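Local coordinates for protein phosphoribosylglycinamide formyl transferase (Pyrococcus horikoshii, PDB 2CZG) that belongs to the ATP-grasp enzymes related to PurT, with a preATP-grasp domain and a PurT-type C-terminal region, at residues 215-220 with 274-279. Sequence-based numbering, arbitrary orientation.
Sequences AVRHFD and GIFGVE
The first torsion of V216 (chi1 -158°), which sets CG1 opposite the backbone N, puts CG2 against I275, its partner on one face of an antiparallel strand pair. There V216 CG2 lies 3.3 Å from I275 CG1, a tight apolar contact, and also touches I275 CD1; the other branch, CG1, rests over the G274 carbonyl. R217 points to the other face and turns CG away from its own carbonyl carbon (chi1 -75°); its chain slants across the ring of F276, the loop residue after I275, with R217 CD 3.8 Å from F276 CE1. The guanidinium lies beyond this contact, its plane steeply inclined to the ring, and R217 NE is hydrogen-bonded to G272 O, just ahead of the second strand.

Between the faces runs the backbone ladder. R217 and G274 form a hydrogen-bonded pair: R217 N donates to G274 O (2.9 Å) almost straight but from above the carbonyl plane, whereas G274 N reaches a lone pair of R217 O at 3.0 Å. V216 and I275 follow as a non-hydrogen-bonded pair. One step on, F276 N gives a short bond of 2.7 Å to A215 O, an oxygen that also lies at the edge of the F276 ring and takes a CA-H...O contact from I275.

The pair joins strands 209-219 and 274-283 in the mixed sheet of the ATP-grasp region. Helix 313-322 packs on the V216/I275 face, and helix 253-270 on R217 and F276. Three main-chain bonds thus cross the pair, while I275 N is hydrogen-bonded to H317 ND1; apolar packing flanks them at V216/I275 and on the R217 side, where the arginine contributes its aliphatic stem and satisfies NE at a backbone carbonyl.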
# COMPACT_ATOMS: atom_id res chain seq x y z
N ALA A 215 12.03 -8.16 15.09
CA ALA A 215 13.22 -7.35 15.28
C ALA A 215 13.90 -7.03 13.95
O ALA A 215 14.08 -7.91 13.11
CB ALA A 215 14.19 -8.07 16.21
N VAL A 216 14.28 -5.76 13.77
CA VAL A 216 14.95 -5.35 12.53
C VAL A 216 16.33 -4.79 12.78
O VAL A 216 16.51 -3.89 13.60
CB VAL A 216 14.18 -4.24 11.78
CG1 VAL A 216 14.60 -4.27 10.31
CG2 VAL A 216 12.71 -4.40 11.94
N ARG A 217 17.31 -5.30 12.04
CA ARG A 217 18.68 -4.82 12.14
C ARG A 217 18.90 -3.86 10.96
O ARG A 217 18.78 -4.24 9.80
CB ARG A 217 19.67 -6.00 12.07
CG ARG A 217 19.73 -6.84 13.37
CD ARG A 217 20.67 -8.03 13.25
NE ARG A 217 22.03 -7.65 12.87
CZ ARG A 217 22.98 -7.24 13.72
NH1 ARG A 217 22.74 -7.13 15.02
NH2 ARG A 217 24.19 -6.94 13.26
N HIS A 218 19.20 -2.61 11.28
CA HIS A 218 19.42 -1.60 10.26
C HIS A 218 20.44 -0.57 10.74
O HIS A 218 20.84 -0.56 11.91
CB HIS A 218 18.12 -0.91 9.95
CG HIS A 218 17.54 -0.20 11.13
ND1 HIS A 218 17.74 1.14 11.37
CD2 HIS A 218 16.78 -0.66 12.17
CE1 HIS A 218 17.14 1.48 12.50
NE2 HIS A 218 16.55 0.41 13.00
N PHE A 219 20.83 0.32 9.84
CA PHE A 219 21.79 1.37 10.16
C PHE A 219 21.16 2.58 10.83
O PHE A 219 20.00 2.92 10.55
CB PHE A 219 22.47 1.87 8.90
CG PHE A 219 23.37 0.87 8.25
CD1 PHE A 219 24.40 0.27 8.97
CD2 PHE A 219 23.26 0.60 6.89
CE1 PHE A 219 25.30 -0.60 8.34
CE2 PHE A 219 24.15 -0.26 6.25
CZ PHE A 219 25.18 -0.86 6.97
N ASP A 220 21.93 3.22 11.71
CA ASP A 220 21.49 4.45 12.36
C ASP A 220 22.26 5.52 11.58
O ASP A 220 23.03 5.18 10.69
CB ASP A 220 21.80 4.47 13.88
CG ASP A 220 23.29 4.35 14.22
OD1 ASP A 220 24.17 4.59 13.35
OD2 ASP A 220 23.59 4.03 15.39
N GLY A 274 18.23 -6.65 8.09
CA GLY A 274 16.93 -7.20 7.74
C GLY A 274 16.04 -7.43 8.94
O GLY A 274 16.48 -7.31 10.09
N ILE A 275 14.77 -7.74 8.67
CA ILE A 275 13.81 -7.99 9.73
C ILE A 275 13.86 -9.49 10.05
O ILE A 275 14.11 -10.30 9.16
CB ILE A 275 12.37 -7.55 9.30
CG1 ILE A 275 11.57 -7.10 10.52
CG2 ILE A 275 11.63 -8.69 8.62
CD1 ILE A 275 10.20 -6.57 10.21
N PHE A 276 13.66 -9.85 11.32
CA PHE A 276 13.68 -11.24 11.72
C PHE A 276 12.36 -11.62 12.35
O PHE A 276 11.69 -10.78 12.94
CB PHE A 276 14.79 -11.52 12.75
CG PHE A 276 16.18 -11.40 12.20
CD1 PHE A 276 16.74 -10.15 11.93
CD2 PHE A 276 16.93 -12.53 11.93
CE1 PHE A 276 18.03 -10.04 11.40
CE2 PHE A 276 18.22 -12.44 11.41
CZ PHE A 276 18.76 -11.19 11.15
N GLY A 277 11.98 -12.88 12.22
CA GLY A 277 10.75 -13.34 12.83
C GLY A 277 11.18 -14.25 13.97
O GLY A 277 11.36 -15.45 13.78
N VAL A 278 11.39 -13.68 15.15
CA VAL A 278 11.81 -14.49 16.29
C VAL A 278 10.58 -15.02 16.96
O VAL A 278 9.73 -14.27 17.43
CB VAL A 278 12.65 -13.67 17.28
CG1 VAL A 278 13.25 -14.61 18.32
CG2 VAL A 278 13.74 -12.93 16.54
N GLU A 279 10.49 -16.34 16.98
CA GLU A 279 9.35 -17.05 17.52
C GLU A 279 9.56 -17.43 18.99
O GLU A 279 10.57 -18.05 19.33
CB GLU A 279 9.13 -18.29 16.66
CG GLU A 279 7.70 -18.62 16.35
CD GLU A 279 6.95 -17.44 15.76
OE1 GLU A 279 7.41 -16.88 14.74
OE2 GLU A 279 5.90 -17.08 16.32